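Local coordinates for protein GTP pyrophosphokinase (Streptococcus pneumoniae, PDB 2BE3) that probably transfers pyrophosphate from ATP to GTP or GDP, making the (p)ppGpp alarmones of the stringent response, as its RelA/SpoT family relatives do, at residues Asp101-Gln106 / Val125-Val130. Residues are numbered along the deposited sequence; the frame is centred on the assembly and turned at random.
Sequences DMRIIQ and VVEYTV
E127 OE1 is gripped twice by one guanidinium: R103 NE donates to it at 2.9 Å, and R103 NH2 adds a second, weak bond of the same length that completes the salt bridge. OE1 lies at the edge of the guanidinium, near its plane, whereas NE stands above the carboxylate plane; the two flat groups are turned 63° apart. The arginine chain runs beside the glutamate, pointing the same way, and its bend at chi3 (82°) places NE for the bond. I105 CG2 sits 3.8 Å above the centre of the guanidinium plane, covering one face.

The backbones of the same two residues form an antiparallel hydrogen-bonded pair, with E127 N to R103 O at 2.7 Å. Further along, a classic beta bulge sets I105 and Q106 against V125: V125 O accepts I105 N at 2.9 Å and, weakly, Q106 N, while V125 N donates to Q106 O. M102, I104 and V126 occupy the other sheet face, where V126 CG1 meets I104 CG1 at 3.9 Å and the selenium of M102, a selenomethionine, at 4.0 Å; L22 of helix 6-35 also packs on M102. A water joins D101 O to T129 O.

The contact joins strand 102-109, at the sheet edge within this chain, to strand 122-130 of the RelA/SpoT-type domain; with R103 exposed, its ion pair probably adds modestly to the backbone ladder.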
loop_
_atom_site.group_PDB
_atom_site.type_symbol
_atom_site.label_atom_id
_atom_site.label_comp_id
_atom_site.label_asym_id
_atom_site.label_seq_id
_atom_site.Cartn_x
_atom_site.Cartn_y
_atom_site.Cartn_z
ATOM N N ASP A 101 8.586 -2.483 -7.602
ATOM C CA ASP A 101 7.943 -3.202 -6.499
ATOM C C ASP A 101 7.281 -4.501 -6.979
ATOM O O ASP A 101 6.512 -5.145 -6.253
ATOM C CB ASP A 101 6.933 -2.301 -5.757
ATOM C CG ASP A 101 5.768 -1.884 -6.632
ATOM O OD1 ASP A 101 5.856 -2.022 -7.872
ATOM O OD2 ASP A 101 4.753 -1.394 -6.087
HETATM N N MSE A 102 7.571 -4.874 -8.214
HETATM C CA MSE A 102 7.057 -6.122 -8.762
HETATM C C MSE A 102 7.955 -6.601 -9.882
HETATM O O MSE A 102 8.735 -5.833 -10.470
HETATM C CB MSE A 102 5.621 -5.941 -9.284
HETATM C CG MSE A 102 5.515 -4.890 -10.361
HETATM SE SE MSE A 102 3.667 -4.532 -10.947
HETATM C CE MSE A 102 2.799 -3.795 -9.199
ATOM N N ARG A 103 7.827 -7.877 -10.189
ATOM C CA ARG A 103 8.555 -8.447 -11.293
ATOM C C ARG A 103 7.531 -9.124 -12.166
ATOM O O ARG A 103 6.784 -9.987 -11.693
ATOM C CB ARG A 103 9.617 -9.421 -10.799
ATOM C CG ARG A 103 10.320 -10.158 -11.918
ATOM C CD ARG A 103 11.547 -10.899 -11.425
ATOM N NE ARG A 103 11.214 -12.191 -10.826
ATOM C CZ ARG A 103 11.509 -13.373 -11.382
ATOM N NH1 ARG A 103 12.142 -13.415 -12.563
ATOM N NH2 ARG A 103 11.175 -14.518 -10.766
ATOM N N ILE A 104 7.489 -8.710 -13.432
ATOM C CA ILE A 104 6.529 -9.246 -14.397
ATOM C C ILE A 104 7.040 -10.575 -14.890
ATOM O O ILE A 104 8.051 -10.623 -15.565
ATOM C CB ILE A 104 6.268 -8.269 -15.575
ATOM C CG1 ILE A 104 5.529 -7.049 -15.047
ATOM C CG2 ILE A 104 5.460 -8.945 -16.708
ATOM C CD1 ILE A 104 5.384 -5.958 -16.039
ATOM N N ILE A 105 6.353 -11.660 -14.547
ATOM C CA ILE A 105 6.846 -12.963 -14.959
ATOM C C ILE A 105 6.133 -13.560 -16.181
ATOM O O ILE A 105 6.659 -14.429 -16.812
ATOM C CB ILE A 105 6.952 -13.974 -13.772
ATOM C CG1 ILE A 105 5.583 -14.261 -13.219
ATOM C CG2 ILE A 105 7.864 -13.409 -12.647
ATOM C CD1 ILE A 105 5.444 -15.652 -12.850
ATOM N N GLN A 106 4.940 -13.094 -16.524
ATOM C CA GLN A 106 4.254 -13.623 -17.691
ATOM C C GLN A 106 3.188 -12.652 -18.155
ATOM O O GLN A 106 2.506 -12.045 -17.360
ATOM C CB GLN A 106 3.626 -14.981 -17.373
ATOM C CG GLN A 106 2.703 -15.463 -18.435
ATOM C CD GLN A 106 2.308 -16.910 -18.273
ATOM O OE1 GLN A 106 1.994 -17.376 -17.175
ATOM N NE2 GLN A 106 2.305 -17.637 -19.385
ATOM N N VAL A 125 0.921 -11.376 -15.049
ATOM C CA VAL A 125 1.220 -12.090 -13.811
ATOM C C VAL A 125 2.512 -11.562 -13.211
ATOM O O VAL A 125 3.500 -11.436 -13.914
ATOM C CB VAL A 125 1.295 -13.617 -14.026
ATOM C CG1 VAL A 125 1.553 -14.336 -12.691
ATOM C CG2 VAL A 125 -0.024 -14.136 -14.690
ATOM N N VAL A 126 2.495 -11.196 -11.932
ATOM C CA VAL A 126 3.649 -10.528 -11.342
ATOM C C VAL A 126 4.064 -11.237 -10.068
ATOM O O VAL A 126 3.241 -11.887 -9.430
ATOM C CB VAL A 126 3.433 -8.993 -11.049
ATOM C CG1 VAL A 126 3.015 -8.174 -12.341
ATOM C CG2 VAL A 126 2.447 -8.761 -9.908
ATOM N N GLU A 127 5.345 -11.149 -9.734
ATOM C CA GLU A 127 5.792 -11.477 -8.397
ATOM C C GLU A 127 5.732 -10.197 -7.594
ATOM O O GLU A 127 6.211 -9.146 -8.040
ATOM C CB GLU A 127 7.195 -12.029 -8.396
ATOM C CG GLU A 127 7.203 -13.453 -8.706
ATOM C CD GLU A 127 8.592 -14.009 -8.921
ATOM O OE1 GLU A 127 9.607 -13.290 -8.671
ATOM O OE2 GLU A 127 8.649 -15.191 -9.340
ATOM N N TYR A 128 5.093 -10.297 -6.428
ATOM C CA TYR A 128 4.899 -9.164 -5.536
ATOM C C TYR A 128 5.280 -9.625 -4.133
ATOM O O TYR A 128 4.830 -10.673 -3.660
ATOM C CB TYR A 128 3.448 -8.655 -5.616
ATOM C CG TYR A 128 3.210 -7.375 -4.850
ATOM C CD1 TYR A 128 3.600 -6.141 -5.382
ATOM C CD2 TYR A 128 2.621 -7.398 -3.570
ATOM C CE1 TYR A 128 3.403 -4.963 -4.679
ATOM C CE2 TYR A 128 2.442 -6.224 -2.844
ATOM C CZ TYR A 128 2.825 -5.008 -3.408
ATOM O OH TYR A 128 2.637 -3.831 -2.707
ATOM N N THR A 129 6.146 -8.860 -3.483
ATOM C CA THR A 129 6.571 -9.164 -2.116
ATOM C C THR A 129 5.856 -8.263 -1.110
ATOM O O THR A 129 5.843 -7.039 -1.250
ATOM C CB THR A 129 8.093 -9.019 -1.987
ATOM O OG1 THR A 129 8.669 -9.943 -2.899
ATOM C CG2 THR A 129 8.596 -9.358 -0.537
ATOM N N VAL A 130 5.231 -8.891 -0.115
ATOM C CA VAL A 130 4.650 -8.149 1.018
ATOM C C VAL A 130 5.526 -8.322 2.260
ATOM O O VAL A 130 6.098 -9.389 2.473
ATOM C CB VAL A 130 3.180 -8.563 1.320
ATOM C CG1 VAL A 130 2.277 -8.083 0.216
ATOM C CG2 VAL A 130 3.057 -10.082 1.505
HETATM O O HOH W 1 7.043 -5.771 -3.671
#